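Local coordinates for protein N-glycosylase/DNA lyase (Methanocaldococcus jannaschii, PDB 3KNT) that is an all-helical DNA glycosylase/lyase of the helix-hairpin-helix superfamily, modelled here with bound DNA, at residues A[34-39]-A[62-67]; A[56-61]-A[81-86]. The protein carries 1 engineered substitution. All coordinates share one frame; numbering follows the deposited sequence.

Contact 1. Residues A[34-39]-A[62-67]; sequences NEEWFK and IGDGFL
Lys39 and Phe66 bring the two backbones closest, their CA atoms 6.7 Å apart, where the first turns of helix 34-47 run beside the loop that leaves helix 52-62. That loop turns out of the helix at Gly63, which has positive phi; Asp64 follows, and its side chain crosses that of Lys39 obliquely. The Lys39 chain is bent at chi3 (64°), brings CD and CE across OD1 of Asp64 and ends with NZ 3.3 Å from Asp64 OD1, a salt bridge whose hydrogen bond is weak. One turn back on the helix, Glu36 supplies the other anion: Lys39 NZ makes a weak hydrogen bond to each of its oxygens, part of a salt bridge, with Glu36 OE1 at 3.1 Å. The ammonium therefore sits among two carboxylates whose planes stand 84° apart. Glu36 OE2 and Asp64 OD1 come within 4.0 Å, a like-charge approach that the lysine between them probably offsets.

Beside this network lies an apolar patch. Phe38 swings CG opposite its backbone N (chi1 -177°), which carries the ring toward the loop. Its CE2 edge meets Phe66 O at 3.4 Å, near the ring plane, and that same carbonyl accepts a hydrogen bond from Arg97 NE. Leu67 slides antiparallel past Phe38, with CD2 3.6 Å from Phe38 CD2, while its other methyl, CD1, lies against the CB and CG of Glu35, the two side chains crossing nearly at a right angle. Phe66 turns its ring inward to Cys42 and Leu46 of helix 34-47 and to Leu74. Ile62 CG2 lies over the centre of one face of the Phe66 ring, 4.2 Å above the plane.

Charged at its outer side and greasy within, the contact is structural packing: the connection between helices 52-62 and 71-80 laid on the start of helix 34-47, in the all-helical architecture of helix-hairpin-helix glycosylases.

Contact 2. Residues A[56-61]-A[81-86]; sequences IRIQKE and LGHRFY. With nucleotides of chain F.
Leu81 meets helix 52-62 through both a methyl and its carbonyl, while a few residues further on the same short loop holds DNA. The loop begins with a Schellman motif: Gly82, with positive phi, ends helix 71-80 with two bonds back into its last turn. Arg57 reaches that turn with an extended chain whose CG lies between the backbone N and the carbonyl carbon (chi1 83°). Its NH2 comes 2.8 Å from Leu81 O, but the N-H points poorly at the oxygen (125°), making the bond weak.

Leu81 CD1 enters between Ile58 and Glu61, one turn apart on the helix; it lies 4.1 Å from Ile58 CG2 and also touches Glu61 CB. The other branch of Ile58 goes to the histidine: its CD1 meets the ring edge, in plane, 3.9 Å from His83 CD2. The imidazole is fixed on both nitrogens. His83 ND1 accepts a hydrogen bond from Phe85 N at 3.0 Å, close to the ring plane, and NE2 is hydrogen-bonded to Leu46 O, with Phe50 stacked on the ring. His83 thus couples the helix packing to the residues that follow it.

Those three side chains meet chain F. Tyr86 OH donates to OP1 of DT10 of chain F over 3.1 Å. Phe85 lays a face toward DC8 of chain F, with its CE2 3.3 Å from C2 of that base. Arg84, bent at chi3, brings its guanidinium edge in plane to the base of DC9 of chain F; an adenine base of the bound nucleic acid also makes a cation-pi contact with it. Arg84 NE donates to O2 of DC9 of chain F along a fairly straight path (160°), and Arg84 NH2 donates to N3 of the same cytosine at 2.9 Å, so one guanidinium takes both acceptors of its Watson-Crick edge, O2 and N3.

In the fold
Along the chain the segments alternate, 34-39, 56-61, 62-67, then 81-86, so contacts 1 and 2 interlock. Their centres are 13 Å apart on the same side of the chain's centre. Helix 52-62 is the shared element: its last turns serve contact 2, and its final residue begins the loop of contact 1. The two meet directly as well, with Ile62 CG1 3.5 Å from Leu81 CD1 and the Phe66 ring against Gln59. Helices 34-47, 52-62 and 71-80 are thereby packed into one unit within the family region. The loop of contact 2 lies at the DNA, whereas contact 1 stays about 13 Å from it at the nearest atoms.

Contact 1. Residues A[34-39]-A[62-67]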
ATOM      1  N   ASN A  34     -14.440 -37.883 -21.030  1.00 63.44           N
ATOM      2  CA  ASN A  34     -14.162 -36.613 -21.684  1.00 63.71           C
ATOM      3  C   ASN A  34     -15.283 -35.615 -21.440  1.00 60.75           C
ATOM      4  O   ASN A  34     -15.039 -34.459 -21.105  1.00 61.05           O
ATOM      5  CB  ASN A  34     -13.989 -36.821 -23.189  1.00 62.59           C
ATOM      6  CG  ASN A  34     -13.039 -37.953 -23.515  1.00 60.29           C
ATOM      7  OD1 ASN A  34     -11.902 -37.979 -23.046  1.00 61.02           O
ATOM      8  ND2 ASN A  34     -13.499 -38.894 -24.329  1.00 62.83           N
ATOM      9  N   GLU A  35     -16.516 -36.079 -21.613  1.00 61.68           N
ATOM     10  CA  GLU A  35     -17.690 -35.235 -21.448  1.00 65.71           C
ATOM     11  C   GLU A  35     -17.702 -34.519 -20.096  1.00 66.09           C
ATOM     12  O   GLU A  35     -17.970 -33.321 -20.027  1.00 67.94           O
ATOM     13  CB  GLU A  35     -18.969 -36.056 -21.642  1.00 67.65           C
ATOM     14  CG  GLU A  35     -19.245 -36.450 -23.092  1.00 68.50           C
ATOM     15  CD  GLU A  35     -18.142 -37.297 -23.703  1.00 72.48           C
ATOM     16  OE1 GLU A  35     -17.599 -38.172 -22.997  1.00 70.40           O
ATOM     17  OE2 GLU A  35     -17.823 -37.090 -24.893  1.00 73.11           O
ATOM     18  N   GLU A  36     -17.405 -35.253 -19.028  1.00 66.03           N
ATOM     19  CA  GLU A  36     -17.369 -34.672 -17.688  1.00 65.91           C
ATOM     20  C   GLU A  36     -16.275 -33.613 -17.572  1.00 62.11           C
ATOM     21  O   GLU A  36     -16.460 -32.581 -16.924  1.00 60.65           O
ATOM     22  CB  GLU A  36     -17.171 -35.760 -16.630  1.00 67.54           C
ATOM     23  CG  GLU A  36     -18.327 -36.743 -16.527  1.00 68.58           C
ATOM     24  CD  GLU A  36     -19.602 -36.095 -16.021  0.50 68.65           C
ATOM     25  OE1 GLU A  36     -19.509 -35.133 -15.228  0.50 69.61           O
ATOM     26  OE2 GLU A  36     -20.699 -36.550 -16.411  0.50 68.71           O
ATOM     27  N   TRP A  37     -15.135 -33.877 -18.204  1.00 59.71           N
ATOM     28  CA  TRP A  37     -14.037 -32.920 -18.248  1.00 57.81           C
ATOM     29  C   TRP A  37     -14.420 -31.701 -19.077  1.00 59.31           C
ATOM     30  O   TRP A  37     -14.144 -30.563 -18.692  1.00 55.65           O
ATOM     31  CB  TRP A  37     -12.789 -33.574 -18.838  1.00 55.47           C
ATOM     32  CG  TRP A  37     -12.075 -34.471 -17.883  1.00 55.70           C
ATOM     33  CD1 TRP A  37     -12.627 -35.442 -17.100  1.00 56.87           C
ATOM     34  CD2 TRP A  37     -10.668 -34.493 -17.618  1.00 53.47           C
ATOM     35  NE1 TRP A  37     -11.653 -36.062 -16.357  1.00 57.03           N
ATOM     36  CE2 TRP A  37     -10.441 -35.498 -16.658  1.00 55.02           C
ATOM     37  CE3 TRP A  37      -9.580 -33.758 -18.098  1.00 51.56           C
ATOM     38  CZ2 TRP A  37      -9.168 -35.786 -16.168  1.00 56.41           C
ATOM     39  CZ3 TRP A  37      -8.319 -34.046 -17.610  1.00 52.14           C
ATOM     40  CH2 TRP A  37      -8.124 -35.051 -16.655  1.00 55.06           C
ATOM     41  N   PHE A  38     -15.052 -31.947 -20.219  1.00 57.53           N
ATOM     42  CA  PHE A  38     -15.527 -30.870 -21.076  1.00 55.64           C
ATOM     43  C   PHE A  38     -16.526 -30.003 -20.317  1.00 55.65           C
ATOM     44  O   PHE A  38     -16.486 -28.778 -20.406  1.00 60.20           O
ATOM     45  CB  PHE A  38     -16.153 -31.431 -22.358  1.00 59.31           C
ATOM     46  CG  PHE A  38     -16.605 -30.375 -23.329  1.00 58.39           C
ATOM     47  CD1 PHE A  38     -15.685 -29.672 -24.091  1.00 55.88           C
ATOM     48  CD2 PHE A  38     -17.952 -30.089 -23.485  1.00 56.91           C
ATOM     49  CE1 PHE A  38     -16.101 -28.701 -24.986  1.00 53.56           C
ATOM     50  CE2 PHE A  38     -18.372 -29.121 -24.378  1.00 57.04           C
ATOM     51  CZ  PHE A  38     -17.446 -28.426 -25.129  1.00 51.62           C
ATOM     52  N   LYS A  39     -17.413 -30.640 -19.560  1.00 56.93           N
ATOM     53  CA  LYS A  39     -18.382 -29.907 -18.750  1.00 56.56           C
ATOM     54  C   LYS A  39     -17.663 -28.960 -17.799  1.00 52.40           C
ATOM     55  O   LYS A  39     -18.142 -27.862 -17.520  1.00 56.61           O
ATOM     56  CB  LYS A  39     -19.279 -30.872 -17.972  1.00 60.11           C
ATOM     57  CG  LYS A  39     -20.216 -31.682 -18.849  0.20 63.26           C
ATOM     58  CD  LYS A  39     -20.709 -32.929 -18.134  0.20 67.59           C
ATOM     59  CE  LYS A  39     -21.541 -32.582 -16.910  0.20 68.94           C
ATOM     60  NZ  LYS A  39     -22.070 -33.805 -16.243  0.20 69.38           N
ATOM     61  N   ILE A  62     -27.918 -26.916 -16.594  1.00 73.97           N
ATOM     62  CA  ILE A  62     -27.697 -27.247 -17.998  1.00 72.21           C
ATOM     63  C   ILE A  62     -27.065 -28.631 -18.149  1.00 76.33           C
ATOM     64  O   ILE A  62     -27.293 -29.322 -19.144  1.00 77.19           O
ATOM     65  CB  ILE A  62     -26.823 -26.185 -18.701  1.00 70.61           C
ATOM     66  CG1 ILE A  62     -27.564 -24.848 -18.769  1.00 65.84           C
ATOM     67  CG2 ILE A  62     -26.434 -26.643 -20.096  1.00 70.20           C
ATOM     68  CD1 ILE A  62     -26.797 -23.758 -19.490  1.00 59.28           C
ATOM     69  N   GLY A  63     -26.275 -29.030 -17.157  1.00 76.96           N
ATOM     70  CA  GLY A  63     -25.666 -30.350 -17.146  1.00 75.46           C
ATOM     71  C   GLY A  63     -24.918 -30.684 -18.422  1.00 76.42           C
ATOM     72  O   GLY A  63     -24.071 -29.917 -18.873  1.00 78.22           O
ATOM     73  N   ASP A  64     -25.238 -31.835 -19.007  1.00 78.88           N
ATOM     74  CA  ASP A  64     -24.578 -32.285 -20.230  1.00 80.17           C
ATOM     75  C   ASP A  64     -25.120 -31.563 -21.465  1.00 76.51           C
ATOM     76  O   ASP A  64     -25.061 -32.089 -22.576  1.00 74.48           O
ATOM     77  CB  ASP A  64     -24.738 -33.798 -20.399  1.00 81.10           C
ATOM     78  CG  ASP A  64     -24.082 -34.583 -19.279  1.00 83.36           C
ATOM     79  OD1 ASP A  64     -22.839 -34.711 -19.284  1.00 80.27           O
ATOM     80  OD2 ASP A  64     -24.811 -35.086 -18.398  1.00 83.52           O
ATOM     81  N   GLY A  65     -25.642 -30.358 -21.264  1.00 77.15           N
ATOM     82  CA  GLY A  65     -26.214 -29.581 -22.351  1.00 74.04           C
ATOM     83  C   GLY A  65     -25.174 -28.872 -23.196  1.00 68.53           C
ATOM     84  O   GLY A  65     -25.450 -28.474 -24.328  1.00 65.84           O
ATOM     85  N   PHE A  66     -23.975 -28.712 -22.646  1.00 68.99           N
ATOM     86  CA  PHE A  66     -22.885 -28.050 -23.357  1.00 66.01           C
ATOM     87  C   PHE A  66     -22.409 -28.867 -24.556  1.00 63.71           C
ATOM     88  O   PHE A  66     -21.526 -28.434 -25.297  1.00 64.59           O
ATOM     89  CB  PHE A  66     -21.699 -27.791 -22.421  1.00 67.15           C
ATOM     90  CG  PHE A  66     -21.993 -26.824 -21.307  1.00 66.56           C
ATOM     91  CD1 PHE A  66     -21.813 -27.196 -19.984  1.00 65.35           C
ATOM     92  CD2 PHE A  66     -22.442 -25.543 -21.582  1.00 62.30           C
ATOM     93  CE1 PHE A  66     -22.078 -26.309 -18.956  1.00 60.89           C
ATOM     94  CE2 PHE A  66     -22.709 -24.651 -20.557  1.00 59.94           C
ATOM     95  CZ  PHE A  66     -22.526 -25.036 -19.243  1.00 57.99           C
ATOM     96  N   LEU A  67     -22.992 -30.046 -24.744  1.00 64.71           N
ATOM     97  CA  LEU A  67     -22.538 -30.964 -25.785  1.00 66.12           C
ATOM     98  C   LEU A  67     -23.563 -31.196 -26.895  1.00 68.31           C
ATOM     99  O   LEU A  67     -23.195 -31.502 -28.028  1.00 73.13           O
ATOM    100  CB  LEU A  67     -22.130 -32.303 -25.165  1.00 65.49           C
ATOM    101  CG  LEU A  67     -20.764 -32.338 -24.479  1.00 64.04           C
ATOM    102  CD1 LEU A  67     -20.713 -33.438 -23.431  1.00 67.06           C
ATOM    103  CD2 LEU A  67     -19.650 -32.508 -25.504  1.00 59.36           C
TER

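Contact 2. Residues A[56-61]-A[81-86]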
ATOM      1  N   ILE A  56     -21.750 -22.392 -11.209  1.00 60.27           N
ATOM      2  CA  ILE A  56     -21.938 -23.708 -10.611  1.00 58.76           C
ATOM      3  C   ILE A  56     -23.360 -24.224 -10.807  1.00 61.97           C
ATOM      4  O   ILE A  56     -23.566 -25.412 -11.057  1.00 64.32           O
ATOM      5  CB  ILE A  56     -21.591 -23.704  -9.114  1.00 56.86           C
ATOM      6  CG1 ILE A  56     -20.086 -23.507  -8.927  1.00 57.71           C
ATOM      7  CG2 ILE A  56     -22.041 -24.998  -8.460  1.00 59.72           C
ATOM      8  CD1 ILE A  56     -19.642 -23.519  -7.485  1.00 56.81           C
ATOM      9  N   ARG A  57     -24.339 -23.334 -10.697  1.00 59.91           N
ATOM     10  CA  ARG A  57     -25.723 -23.734 -10.907  1.00 64.26           C
ATOM     11  C   ARG A  57     -26.017 -23.850 -12.399  1.00 68.42           C
ATOM     12  O   ARG A  57     -26.704 -24.773 -12.832  1.00 73.87           O
ATOM     13  CB  ARG A  57     -26.693 -22.753 -10.244  1.00 64.41           C
ATOM     14  CG  ARG A  57     -26.987 -21.525 -11.074  1.00 61.70           C
ATOM     15  CD  ARG A  57     -28.212 -20.789 -10.572  1.00 57.17           C
ATOM     16  NE  ARG A  57     -28.549 -19.686 -11.462  1.00 60.84           N
ATOM     17  CZ  ARG A  57     -27.940 -18.505 -11.443  1.00 65.63           C
ATOM     18  NH1 ARG A  57     -26.966 -18.273 -10.574  1.00 69.18           N
ATOM     19  NH2 ARG A  57     -28.307 -17.555 -12.291  1.00 65.19           N
ATOM     20  N   ILE A  58     -25.483 -22.917 -13.183  1.00 66.92           N
ATOM     21  CA  ILE A  58     -25.681 -22.926 -14.628  1.00 66.26           C
ATOM     22  C   ILE A  58     -25.182 -24.232 -15.236  1.00 63.06           C
ATOM     23  O   ILE A  58     -25.757 -24.743 -16.196  1.00 67.12           O
ATOM     24  CB  ILE A  58     -24.972 -21.738 -15.305  1.00 62.11           C
ATOM     25  CG1 ILE A  58     -25.554 -20.418 -14.798  1.00 61.53           C
ATOM     26  CG2 ILE A  58     -25.099 -21.830 -16.816  1.00 60.96           C
ATOM     27  CD1 ILE A  58     -24.936 -19.192 -15.429  1.00 58.72           C
ATOM     28  N   GLN A  59     -24.111 -24.771 -14.666  1.00 57.57           N
ATOM     29  CA  GLN A  59     -23.571 -26.041 -15.122  1.00 60.61           C
ATOM     30  C   GLN A  59     -24.408 -27.200 -14.592  1.00 63.78           C
ATOM     31  O   GLN A  59     -24.457 -28.270 -15.197  1.00 64.27           O
ATOM     32  CB  GLN A  59     -22.121 -26.196 -14.667  1.00 56.96           C
ATOM     33  CG  GLN A  59     -21.470 -27.482 -15.130  1.00 60.31           C
ATOM     34  CD  GLN A  59     -20.121 -27.710 -14.486  1.00 59.19           C
ATOM     35  OE1 GLN A  59     -19.807 -27.122 -13.452  1.00 59.83           O
ATOM     36  NE2 GLN A  59     -19.314 -28.571 -15.093  1.00 55.61           N
ATOM     37  N   LYS A  60     -25.066 -26.977 -13.459  1.00 65.54           N
ATOM     38  CA  LYS A  60     -25.880 -28.009 -12.829  1.00 68.72           C
ATOM     39  C   LYS A  60     -27.256 -28.097 -13.484  1.00 72.56           C
ATOM     40  O   LYS A  60     -27.798 -29.188 -13.666  1.00 74.02           O
ATOM     41  CB  LYS A  60     -26.020 -27.732 -11.330  0.50 63.67           C
ATOM     42  CG  LYS A  60     -26.519 -28.914 -10.516  0.50 63.70           C
ATOM     43  CD  LYS A  60     -26.446 -28.619  -9.026  0.50 64.00           C
ATOM     44  CE  LYS A  60     -25.038 -28.218  -8.614  0.50 57.83           C
ATOM     45  NZ  LYS A  60     -24.958 -27.852  -7.172  0.50 45.95           N
ATOM     46  N   GLU A  61     -27.809 -26.942 -13.840  1.00 71.37           N
ATOM     47  CA  GLU A  61     -29.115 -26.874 -14.485  1.00 73.09           C
ATOM     48  C   GLU A  61     -29.022 -27.287 -15.950  1.00 76.19           C
ATOM     49  O   GLU A  61     -29.931 -27.922 -16.486  1.00 80.30           O
ATOM     50  CB  GLU A  61     -29.687 -25.458 -14.382  1.00 72.76           C
ATOM     51  CG  GLU A  61     -29.685 -24.884 -12.973  1.00 78.00           C
ATOM     52  CD  GLU A  61     -30.693 -25.556 -12.063  1.00 88.78           C
ATOM     53  OE1 GLU A  61     -31.672 -26.135 -12.579  1.00 92.52           O
ATOM     54  OE2 GLU A  61     -30.510 -25.500 -10.829  1.00 88.53           O
ATOM     55  N   LEU A  81     -31.007 -18.429 -17.793  1.00 59.80           N
ATOM     56  CA  LEU A  81     -30.336 -18.734 -16.531  1.00 61.96           C
ATOM     57  C   LEU A  81     -29.539 -17.539 -16.016  1.00 62.39           C
ATOM     58  O   LEU A  81     -28.852 -17.630 -15.001  1.00 65.53           O
ATOM     59  CB  LEU A  81     -29.441 -19.967 -16.668  1.00 60.06           C
ATOM     60  CG  LEU A  81     -30.155 -21.316 -16.544  1.00 64.79           C
ATOM     61  CD1 LEU A  81     -29.182 -22.469 -16.738  1.00 68.24           C
ATOM     62  CD2 LEU A  81     -30.855 -21.426 -15.198  1.00 68.42           C
ATOM     63  N   GLY A  82     -29.633 -16.423 -16.731  1.00 64.19           N
ATOM     64  CA  GLY A  82     -29.066 -15.165 -16.280  1.00 63.31           C
ATOM     65  C   GLY A  82     -27.550 -15.100 -16.250  1.00 61.42           C
ATOM     66  O   GLY A  82     -26.957 -14.862 -15.198  1.00 62.43           O
ATOM     67  N   HIS A  83     -26.919 -15.302 -17.401  1.00 56.02           N
ATOM     68  CA  HIS A  83     -25.479 -15.131 -17.511  1.00 54.68           C
ATOM     69  C   HIS A  83     -25.178 -13.755 -18.094  1.00 55.07           C
ATOM     70  O   HIS A  83     -25.925 -13.258 -18.936  1.00 55.35           O
ATOM     71  CB  HIS A  83     -24.864 -16.223 -18.383  1.00 53.89           C
ATOM     72  CG  HIS A  83     -23.367 -16.277 -18.316  1.00 54.01           C
ATOM     73  ND1 HIS A  83     -22.559 -15.369 -18.967  1.00 53.84           N
ATOM     74  CD2 HIS A  83     -22.535 -17.129 -17.674  1.00 52.12           C
ATOM     75  CE1 HIS A  83     -21.293 -15.660 -18.728  1.00 50.54           C
ATOM     76  NE2 HIS A  83     -21.249 -16.723 -17.948  1.00 49.50           N
ATOM     77  N   ARG A  84     -24.091 -13.139 -17.640  1.00 52.24           N
ATOM     78  CA  ARG A  84     -23.730 -11.804 -18.104  1.00 50.95           C
ATOM     79  C   ARG A  84     -23.620 -11.744 -19.622  1.00 55.77           C
ATOM     80  O   ARG A  84     -24.253 -10.907 -20.265  1.00 60.47           O
ATOM     81  CB  ARG A  84     -22.418 -11.344 -17.468  1.00 51.30           C
ATOM     82  CG  ARG A  84     -22.535 -10.972 -16.001  1.00 47.51           C
ATOM     83  CD  ARG A  84     -21.225 -10.417 -15.468  1.00 45.25           C
ATOM     84  NE  ARG A  84     -20.838  -9.183 -16.145  1.00 42.07           N
ATOM     85  CZ  ARG A  84     -19.760  -8.470 -15.838  1.00 45.37           C
ATOM     86  NH1 ARG A  84     -18.957  -8.867 -14.860  1.00 46.08           N
ATOM     87  NH2 ARG A  84     -19.484  -7.357 -16.506  1.00 40.86           N
ATOM     88  N   PHE A  85     -22.817 -12.638 -20.191  1.00 51.47           N
ATOM     89  CA  PHE A  85     -22.579 -12.654 -21.628  1.00 52.53           C
ATOM     90  C   PHE A  85     -23.113 -13.939 -22.253  1.00 53.88           C
ATOM     91  O   PHE A  85     -22.360 -14.882 -22.495  1.00 55.03           O
ATOM     92  CB  PHE A  85     -21.082 -12.527 -21.911  1.00 54.76           C
ATOM     93  CG  PHE A  85     -20.364 -11.603 -20.969  1.00 50.42           C
ATOM     94  CD1 PHE A  85     -19.734 -12.097 -19.841  1.00 48.65           C
ATOM     95  CD2 PHE A  85     -20.323 -10.242 -21.209  1.00 51.73           C
ATOM     96  CE1 PHE A  85     -19.072 -11.253 -18.972  1.00 49.26           C
ATOM     97  CE2 PHE A  85     -19.664  -9.390 -20.346  1.00 50.53           C
ATOM     98  CZ  PHE A  85     -19.036  -9.896 -19.225  1.00 49.92           C
ATOM     99  N   TYR A  86     -24.414 -13.964 -22.522  1.00 56.61           N
ATOM    100  CA  TYR A  86     -25.075 -15.176 -22.996  1.00 55.46           C
ATOM    101  C   TYR A  86     -24.742 -15.530 -24.445  1.00 56.51           C
ATOM    102  O   TYR A  86     -24.918 -16.675 -24.864  1.00 56.99           O
ATOM    103  CB  TYR A  86     -26.593 -15.072 -22.802  1.00 54.78           C
ATOM    104  CG  TYR A  86     -27.196 -13.769 -23.280  1.00 58.23           C
ATOM    105  CD1 TYR A  86     -27.333 -12.685 -22.421  1.00 57.69           C
ATOM    106  CD2 TYR A  86     -27.634 -13.624 -24.589  1.00 58.96           C
ATOM    107  CE1 TYR A  86     -27.885 -11.492 -22.856  1.00 60.36           C
ATOM    108  CE2 TYR A  86     -28.189 -12.437 -25.033  1.00 59.42           C
ATOM    109  CZ  TYR A  86     -28.312 -11.375 -24.163  1.00 62.13           C
ATOM    110  OH  TYR A  86     -28.862 -10.194 -24.601  1.00 63.71           O
TER
ATOM    111  P    DC F   9     -22.642 -10.640 -25.409  1.00 63.81           P
ATOM    112  OP1  DC F   9     -22.510 -12.112 -25.440  1.00 60.58           O
ATOM    113  OP2  DC F   9     -23.301  -9.926 -26.526  1.00 67.43           O
ATOM    114  O5'  DC F   9     -23.381 -10.269 -24.043  1.00 58.64           O
ATOM    115  C5'  DC F   9     -24.006  -9.008 -23.881  1.00 58.67           C
ATOM    116  C4'  DC F   9     -24.269  -8.777 -22.405  1.00 54.71           C
ATOM    117  O4'  DC F   9     -23.084  -8.262 -21.759  1.00 50.74           O
ATOM    118  C3'  DC F   9     -25.348  -7.757 -22.089  1.00 56.26           C
ATOM    119  O3'  DC F   9     -26.582  -8.460 -21.989  1.00 57.94           O
ATOM    120  C2'  DC F   9     -24.898  -7.152 -20.755  1.00 55.37           C
ATOM    121  C1'  DC F   9     -23.486  -7.701 -20.529  1.00 50.13           C
ATOM    122  N1   DC F   9     -22.466  -6.691 -20.109  1.00 47.85           N
ATOM    123  C2   DC F   9     -21.836  -6.805 -18.859  1.00 50.38           C
ATOM    124  O2   DC F   9     -22.137  -7.744 -18.109  1.00 49.39           O
ATOM    125  N3   DC F   9     -20.910  -5.878 -18.499  1.00 48.29           N
ATOM    126  C4   DC F   9     -20.606  -4.878 -19.329  1.00 51.73           C
ATOM    127  N4   DC F   9     -19.688  -3.990 -18.932  1.00 54.24           N
ATOM    128  C5   DC F   9     -21.234  -4.747 -20.603  1.00 47.25           C
ATOM    129  C6   DC F   9     -22.145  -5.665 -20.948  1.00 46.29           C
ATOM    130  P    DC F   8     -20.442  -4.959 -27.900  1.00 81.99           P
ATOM    131  OP1  DC F   8     -20.987  -5.428 -29.193  1.00 69.65           O
ATOM    132  OP2  DC F   8     -21.043  -3.787 -27.226  1.00 81.86           O
ATOM    133  O5'  DC F   8     -20.434  -6.204 -26.896  1.00 76.60           O
ATOM    134  C5'  DC F   8     -19.817  -7.420 -27.304  1.00 70.88           C
ATOM    135  C4'  DC F   8     -19.670  -8.392 -26.146  1.00 71.39           C
ATOM    136  O4'  DC F   8     -18.653  -7.936 -25.215  1.00 72.99           O
ATOM    137  C3'  DC F   8     -20.931  -8.629 -25.314  1.00 62.16           C
ATOM    138  O3'  DC F   8     -21.175 -10.028 -25.219  1.00 65.79           O
ATOM    139  C2'  DC F   8     -20.563  -8.048 -23.951  1.00 56.05           C
ATOM    140  C1'  DC F   8     -19.071  -8.352 -23.934  1.00 62.16           C
ATOM    141  N1   DC F   8     -18.288  -7.650 -22.875  1.00 60.73           N
ATOM    142  C2   DC F   8     -17.193  -8.299 -22.292  1.00 60.40           C
ATOM    143  O2   DC F   8     -16.892  -9.439 -22.672  1.00 59.69           O
ATOM    144  N3   DC F   8     -16.485  -7.660 -21.327  1.00 59.15           N
ATOM    145  C4   DC F   8     -16.838  -6.432 -20.943  1.00 58.50           C
ATOM    146  N4   DC F   8     -16.112  -5.842 -19.989  1.00 58.25           N
ATOM    147  C5   DC F   8     -17.953  -5.755 -21.522  1.00 57.42           C
ATOM    148  C6   DC F   8     -18.643  -6.396 -22.473  1.00 58.50           C
ATOM    149  P    DT F  10     -27.917  -7.731 -21.504  1.00 63.73           P
ATOM    150  OP1  DT F  10     -29.071  -8.415 -22.131  1.00 64.26           O
ATOM    151  OP2  DT F  10     -27.730  -6.273 -21.686  1.00 65.96           O
ATOM    152  O5'  DT F  10     -27.927  -8.071 -19.941  1.00 59.20           O
ATOM    153  C5'  DT F  10     -27.675  -9.405 -19.517  1.00 63.76           C
ATOM    154  C4'  DT F  10     -27.531  -9.486 -18.005  1.00 65.50           C
ATOM    155  O4'  DT F  10     -26.265  -8.915 -17.596  1.00 60.87           O
ATOM    156  C3'  DT F  10     -28.597  -8.737 -17.205  1.00 62.67           C
ATOM    157  O3'  DT F  10     -29.504  -9.666 -16.616  1.00 67.96           O
ATOM    158  C2'  DT F  10     -27.813  -7.956 -16.149  1.00 59.09           C
ATOM    159  C1'  DT F  10     -26.407  -8.534 -16.250  1.00 47.82           C
ATOM    160  N1   DT F  10     -25.323  -7.572 -15.915  1.00 41.81           N
ATOM    161  C2   DT F  10     -24.527  -7.823 -14.820  1.00 45.16           C
ATOM    162  O2   DT F  10     -24.664  -8.801 -14.106  1.00 47.34           O
ATOM    163  N3   DT F  10     -23.556  -6.881 -14.591  1.00 42.94           N
ATOM    164  C4   DT F  10     -23.311  -5.741 -15.332  1.00 42.71           C
ATOM    165  O4   DT F  10     -22.414  -4.954 -15.046  1.00 39.43           O
ATOM    166  C5   DT F  10     -24.182  -5.540 -16.462  1.00 42.53           C
ATOM    167  C7   DT F  10     -24.010  -4.335 -17.340  1.00 40.54           C
ATOM    168  C6   DT F  10     -25.135  -6.452 -16.698  1.00 42.61           C
TER